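Local coordinates for protein hypoxanthine phosphoribosyltransferase (Leishmania donovani, PDB 7CMJ) that converts hypoxanthine and guanine to IMP and GMP in purine salvage by transferring the phosphoribosyl group of 5-phosphoribosylpyrophosphate onto the base, at residues Leu62-Gly67 with Ile123-Val128; Arg119-Val124 with Lys144-Leu149. All blocks are in the same frame, centred on the assembly; numbering follows the deposited sequence.

Contact 1 (Leu62-Gly67 with Ile123-Val128). With BA (barium ion), chain D; PO4 (phosphate ion), chain E.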
loop_
_atom_site.group_PDB
_atom_site.type_symbol
_atom_site.label_atom_id
_atom_site.label_comp_id
_atom_site.label_asym_id
_atom_site.label_seq_id
_atom_site.Cartn_x
_atom_site.Cartn_y
_atom_site.Cartn_z
ATOM N N LEU A 62 -4.799 -6.223 -16.211
ATOM C CA LEU A 62 -4.174 -6.243 -14.898
ATOM C C LEU A 62 -2.663 -6.242 -15.076
ATOM O O LEU A 62 -2.036 -7.287 -15.214
ATOM C CB LEU A 62 -4.638 -7.456 -14.122
ATOM C CG LEU A 62 -5.512 -7.098 -12.944
ATOM C CD1 LEU A 62 -5.397 -8.277 -12.080
ATOM C CD2 LEU A 62 -4.958 -5.888 -12.239
ATOM N N CYS A 63 -2.073 -5.059 -15.056
ATOM C CA CYS A 63 -0.635 -4.914 -15.224
ATOM C C CYS A 63 0.071 -5.268 -13.917
ATOM O O CYS A 63 -0.007 -4.523 -12.930
ATOM C CB CYS A 63 -0.306 -3.491 -15.657
ATOM S SG CYS A 63 1.439 -3.226 -15.883
ATOM N N VAL A 64 0.767 -6.400 -13.908
ATOM C CA VAL A 64 1.616 -6.754 -12.777
ATOM C C VAL A 64 2.891 -5.934 -12.869
ATOM O O VAL A 64 3.650 -6.040 -13.840
ATOM C CB VAL A 64 1.930 -8.254 -12.770
ATOM C CG1 VAL A 64 2.715 -8.606 -11.538
ATOM C CG2 VAL A 64 0.639 -9.084 -12.879
ATOM N N LEU A 65 3.120 -5.089 -11.879
ATOM C CA LEU A 65 4.295 -4.235 -11.898
ATOM C C LEU A 65 5.519 -4.992 -11.393
ATOM O O LEU A 65 5.401 -5.947 -10.620
ATOM C CB LEU A 65 4.042 -3.004 -11.043
ATOM C CG LEU A 65 2.984 -2.092 -11.639
ATOM C CD1 LEU A 65 2.540 -1.117 -10.565
ATOM C CD2 LEU A 65 3.582 -1.357 -12.807
ATOM N N LYS A 66 6.701 -4.590 -11.867
ATOM C CA LYS A 66 6.876 -3.537 -12.873
ATOM C C LYS A 66 6.965 -4.058 -14.295
ATOM O O LYS A 66 6.621 -3.345 -15.229
ATOM C CB LYS A 66 8.150 -2.751 -12.611
ATOM C CG LYS A 66 8.330 -2.204 -11.229
ATOM C CD LYS A 66 9.686 -1.527 -11.180
ATOM C CE LYS A 66 9.977 -0.877 -9.845
ATOM N NZ LYS A 66 11.376 -0.409 -9.885
ATOM N N GLY A 67 7.439 -5.298 -14.452
ATOM C CA GLY A 67 7.871 -5.810 -15.749
ATOM C C GLY A 67 6.849 -5.734 -16.869
ATOM O O GLY A 67 7.238 -5.707 -18.051
ATOM N N ILE A 123 -4.907 -10.909 -16.720
ATOM C CA ILE A 123 -3.662 -10.665 -15.996
ATOM C C ILE A 123 -2.546 -10.527 -17.025
ATOM O O ILE A 123 -2.327 -11.433 -17.838
ATOM C CB ILE A 123 -3.363 -11.794 -14.998
ATOM C CG1 ILE A 123 -4.436 -11.856 -13.917
ATOM C CG2 ILE A 123 -1.996 -11.602 -14.364
ATOM C CD1 ILE A 123 -4.235 -12.984 -12.924
ATOM N N VAL A 124 -1.847 -9.393 -17.001
ATOM C CA VAL A 124 -0.789 -9.111 -17.964
ATOM C C VAL A 124 0.566 -9.388 -17.328
ATOM O O VAL A 124 0.949 -8.749 -16.343
ATOM C CB VAL A 124 -0.860 -7.674 -18.483
ATOM C CG1 VAL A 124 0.310 -7.418 -19.443
ATOM C CG2 VAL A 124 -2.198 -7.442 -19.158
ATOM N N GLU A 125 1.303 -10.320 -17.917
ATOM C CA GLU A 125 2.611 -10.712 -17.428
ATOM C C GLU A 125 3.642 -10.668 -18.556
ATOM O O GLU A 125 3.334 -10.929 -19.725
ATOM C CB GLU A 125 2.564 -12.127 -16.796
ATOM C CG GLU A 125 2.253 -12.131 -15.318
ATOM C CD GLU A 125 3.416 -11.612 -14.497
ATOM O OE1 GLU A 125 4.418 -11.220 -15.128
ATOM O OE2 GLU A 125 3.333 -11.594 -13.243
ATOM N N ASP A 126 4.880 -10.342 -18.178
ATOM C CA ASP A 126 6.003 -10.394 -19.109
ATOM C C ASP A 126 6.538 -11.826 -19.259
ATOM O O ASP A 126 6.757 -12.298 -20.375
ATOM C CB ASP A 126 7.099 -9.426 -18.634
ATOM C CG ASP A 126 7.497 -9.676 -17.202
ATOM O OD1 ASP A 126 8.387 -8.981 -16.657
ATOM O OD2 ASP A 126 6.898 -10.601 -16.613
ATOM N N ILE A 127 6.762 -12.518 -18.137
ATOM C CA ILE A 127 7.212 -13.904 -18.080
ATOM C C ILE A 127 6.534 -14.561 -16.888
ATOM O O ILE A 127 6.270 -13.907 -15.875
ATOM C CB ILE A 127 8.737 -14.034 -17.891
ATOM C CG1 ILE A 127 9.488 -13.328 -18.991
ATOM C CG2 ILE A 127 9.189 -15.508 -17.862
ATOM C CD1 ILE A 127 10.841 -12.961 -18.538
ATOM N N VAL A 128 6.290 -15.867 -16.997
ATOM C CA VAL A 128 5.829 -16.677 -15.872
ATOM C C VAL A 128 7.068 -17.274 -15.204
ATOM O O VAL A 128 7.578 -18.308 -15.639
ATOM C CB VAL A 128 4.860 -17.771 -16.321
ATOM C CG1 VAL A 128 4.491 -18.653 -15.138
ATOM C CG2 VAL A 128 3.624 -17.182 -16.972
HETATM BA BA BA D . 6.416 -10.219 -14.206
HETATM P P PO4 E . 9.749 -6.892 -11.740
HETATM O O1 PO4 E . 9.245 -7.875 -10.718
HETATM O O2 PO4 E . 9.159 -5.536 -11.489
HETATM O O3 PO4 E . 11.253 -6.818 -11.639
HETATM O O4 PO4 E . 9.291 -7.363 -13.091
HETATM O O HOH W 1 7.270 -12.563 -14.151
HETATM O O HOH W 2 4.992 -7.843 -14.900
#
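At the C-terminal ends of two parallel strands of the phosphoribosyltransferase core, Leu62-Val64 pairs with Ile123-Glu125 where the chains open into the active site. Val124 N donates to Leu62 O (2.8 Å); the return bond, Val64 N to Val124 O, is weak at 3.4 Å, and beyond it the backbones diverge. Leu62 and Ile123 lie side by side, CD1 against CG1, and Val64 CG2 rests on Ile123 CG2 at 3.9 Å. Val64 CG1 stands 3.5 Å from Glu125 OE2; a bend at chi2 (-72°) brings this carboxylate back toward Val64, and its other oxygen, OE1, binds barium at 2.4 Å. Asp126 OD2 (2.5 Å) and two waters also bind barium; Asp126 OD1 faces Gly67 CA at 3.3 Å. A cis peptide precedes Lys66, as in this family's pyrophosphate-binding loop. Lys66 N donates to O2 of a phosphate ion (2.7 Å), probably from the crystallisation liquor, and Gly67 N binds O4 weakly. Lys66, Glu125 and Asp126 probably form part of the GMP site. Lys66 NZ hydrogen-bonds Val88 O of the second subunit. Helix 131-142 covers Leu62 and Ile123, helix 69-81 packs on Cys63 and Val124, and strand 86-94 flanks Leu62-Val64.

Contact 2 (Arg119-Val124 with Lys144-Leu149)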
loop_
_atom_site.group_PDB
_atom_site.type_symbol
_atom_site.label_atom_id
_atom_site.label_comp_id
_atom_site.label_asym_id
_atom_site.label_seq_id
_atom_site.Cartn_x
_atom_site.Cartn_y
_atom_site.Cartn_z
ATOM N N ARG A 119 -16.557 -8.746 -13.849
ATOM C CA ARG A 119 -15.858 -8.153 -14.975
ATOM C C ARG A 119 -14.901 -9.173 -15.568
ATOM O O ARG A 119 -14.545 -10.170 -14.927
ATOM C CB ARG A 119 -15.079 -6.907 -14.564
ATOM C CG ARG A 119 -15.939 -5.845 -13.949
ATOM C CD ARG A 119 -16.554 -5.066 -15.074
ATOM N NE ARG A 119 -17.989 -4.950 -14.928
ATOM C CZ ARG A 119 -18.580 -3.927 -14.327
ATOM N NH1 ARG A 119 -17.844 -2.940 -13.824
ATOM N NH2 ARG A 119 -19.901 -3.905 -14.217
ATOM N N HIS A 120 -14.483 -8.915 -16.803
ATOM C CA HIS A 120 -13.540 -9.789 -17.480
ATOM C C HIS A 120 -12.136 -9.232 -17.305
ATOM O O HIS A 120 -11.837 -8.114 -17.740
ATOM C CB HIS A 120 -13.895 -9.966 -18.952
ATOM C CG HIS A 120 -15.297 -10.442 -19.187
ATOM N ND1 HIS A 120 -15.691 -11.750 -18.984
ATOM C CD2 HIS A 120 -16.391 -9.791 -19.651
ATOM C CE1 HIS A 120 -16.971 -11.878 -19.290
ATOM N NE2 HIS A 120 -17.419 -10.704 -19.702
ATOM N N ILE A 121 -11.272 -10.022 -16.683
ATOM C CA ILE A 121 -9.932 -9.583 -16.328
ATOM C C ILE A 121 -8.910 -10.395 -17.096
ATOM O O ILE A 121 -9.022 -11.623 -17.210
ATOM C CB ILE A 121 -9.660 -9.725 -14.823
ATOM C CG1 ILE A 121 -10.730 -9.009 -14.012
ATOM C CG2 ILE A 121 -8.241 -9.238 -14.504
ATOM C CD1 ILE A 121 -10.609 -9.357 -12.590
ATOM N N LEU A 122 -7.900 -9.709 -17.591
ATOM C CA LEU A 122 -6.745 -10.333 -18.207
ATOM C C LEU A 122 -5.521 -9.937 -17.391
ATOM O O LEU A 122 -5.162 -8.757 -17.340
ATOM C CB LEU A 122 -6.620 -9.895 -19.659
ATOM C CG LEU A 122 -5.703 -10.733 -20.542
ATOM C CD1 LEU A 122 -6.188 -12.166 -20.532
ATOM C CD2 LEU A 122 -5.685 -10.154 -21.968
ATOM N N ILE A 123 -4.907 -10.909 -16.720
ATOM C CA ILE A 123 -3.662 -10.665 -15.996
ATOM C C ILE A 123 -2.546 -10.527 -17.025
ATOM O O ILE A 123 -2.327 -11.433 -17.838
ATOM C CB ILE A 123 -3.363 -11.794 -14.998
ATOM C CG1 ILE A 123 -4.436 -11.856 -13.917
ATOM C CG2 ILE A 123 -1.996 -11.602 -14.364
ATOM C CD1 ILE A 123 -4.235 -12.984 -12.924
ATOM N N VAL A 124 -1.847 -9.393 -17.001
ATOM C CA VAL A 124 -0.789 -9.111 -17.964
ATOM C C VAL A 124 0.566 -9.388 -17.328
ATOM O O VAL A 124 0.949 -8.749 -16.343
ATOM C CB VAL A 124 -0.860 -7.674 -18.483
ATOM C CG1 VAL A 124 0.310 -7.418 -19.443
ATOM C CG2 VAL A 124 -2.198 -7.442 -19.158
ATOM N N LYS A 144 -12.147 -11.681 -5.941
ATOM C CA LYS A 144 -12.961 -10.539 -6.322
ATOM C C LYS A 144 -14.109 -10.924 -7.261
ATOM O O LYS A 144 -14.733 -10.030 -7.846
ATOM C CB LYS A 144 -12.068 -9.460 -6.945
ATOM C CG LYS A 144 -10.880 -9.080 -6.081
ATOM C CD LYS A 144 -9.775 -8.369 -6.872
ATOM C CE LYS A 144 -8.695 -7.792 -5.931
ATOM N NZ LYS A 144 -9.313 -6.810 -4.984
ATOM N N LYS A 145 -14.388 -12.221 -7.390
ATOM C CA LYS A 145 -15.512 -12.748 -8.162
ATOM C C LYS A 145 -15.662 -12.131 -9.557
ATOM O O LYS A 145 -16.737 -11.635 -9.910
ATOM C CB LYS A 145 -16.812 -12.600 -7.380
ATOM C CG LYS A 145 -16.952 -13.505 -6.157
ATOM C CD LYS A 145 -16.239 -14.846 -6.335
ATOM C CE LYS A 145 -16.593 -15.859 -5.234
ATOM N NZ LYS A 145 -17.881 -16.591 -5.460
ATOM N N PRO A 146 -14.619 -12.162 -10.380
ATOM C CA PRO A 146 -14.745 -11.608 -11.734
ATOM C C PRO A 146 -15.628 -12.482 -12.613
ATOM O O PRO A 146 -15.849 -13.668 -12.349
ATOM C CB PRO A 146 -13.303 -11.593 -12.246
ATOM C CG PRO A 146 -12.673 -12.748 -11.570
ATOM C CD PRO A 146 -13.317 -12.824 -10.186
ATOM N N ALA A 147 -16.142 -11.869 -13.679
ATOM C CA ALA A 147 -16.950 -12.619 -14.633
ATOM C C ALA A 147 -16.099 -13.639 -15.380
ATOM O O ALA A 147 -16.542 -14.775 -15.613
ATOM C CB ALA A 147 -17.646 -11.668 -15.609
ATOM N N SER A 148 -14.874 -13.256 -15.747
ATOM C CA SER A 148 -13.904 -14.157 -16.356
ATOM C C SER A 148 -12.515 -13.771 -15.875
ATOM O O SER A 148 -12.251 -12.607 -15.546
ATOM C CB SER A 148 -13.943 -14.102 -17.893
ATOM O OG SER A 148 -13.112 -13.054 -18.418
ATOM N N LEU A 149 -11.611 -14.750 -15.865
ATOM C CA LEU A 149 -10.207 -14.482 -15.571
ATOM C C LEU A 149 -9.332 -15.251 -16.552
ATOM O O LEU A 149 -9.373 -16.484 -16.580
ATOM C CB LEU A 149 -9.868 -14.858 -14.126
ATOM C CG LEU A 149 -8.400 -14.708 -13.719
ATOM C CD1 LEU A 149 -7.946 -13.250 -13.872
ATOM C CD2 LEU A 149 -8.157 -15.234 -12.297
#
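Backbone hydrogen bonds join strand 120-124 to the start of strand 148-153 in parallel, with His120 opposite Ser148 and Ile121 opposite Leu149; the preceding turn, Pro146 and Ala147, also touches. Arg119 O receives Ser148 N at 3.2 Å and, more weakly, Ala147 N, so a single carbonyl holds the chain as it enters the second strand. Ile121 N then donates to Ser148 O (3.0 Å). Further on, Leu149 CA makes a CA-H...O contact with Ile121 O.

The polar side-chain contact is on the His120 face of the sheet, where His120 ND1 and Ser148 OG are hydrogen-bonded at 2.9 Å. Ser148 OG sits between its own backbone N and carbonyl carbon (chi1 86°), which turns the hydroxyl to the imidazole edge. Ala147 CB lies over one face of the same ring, 4.0 Å from the centroid and offset toward the rim, a CH-pi contact.

Apolar packing occupies the other face. The tip of Ile121, CD1, meets Pro146 CB at 3.5 Å, the two side chains crossing at about a right angle. Leu149 CD1 leans across and forward along strand 120-125, touching Ile121 CB and lying 3.8 Å from Ile123 CG1.

Helix 131-142, the crossover of this beta-alpha-beta unit, covers this apolar face through Met138, Met141 and Leu142, while strand 59-64 borders 120-125 and Phe51 meets the ring of His120.

How the contacts relate
The two contacts lie on opposite flanks of strand 120-125 in one mixed sheet, with centres 14 Å apart: contact 1 pairs its C-terminal part with strand 59-64, contact 2 its N-terminal part with strand 148-153. Ile123 and Val124 belong to both. Along the chain, 62-67 comes first, then 119-124 runs into 123-128, and 144-149 follows after helix 131-142. A probable hydrogen bond from Leu62 N to Leu122 O and packing of Leu62 CG on Ile121 CG2 link the pairs directly. The shared strand therefore runs from the beta-alpha-beta pairing of contact 2, away from the metal, to the barium-binding acids of contact 1.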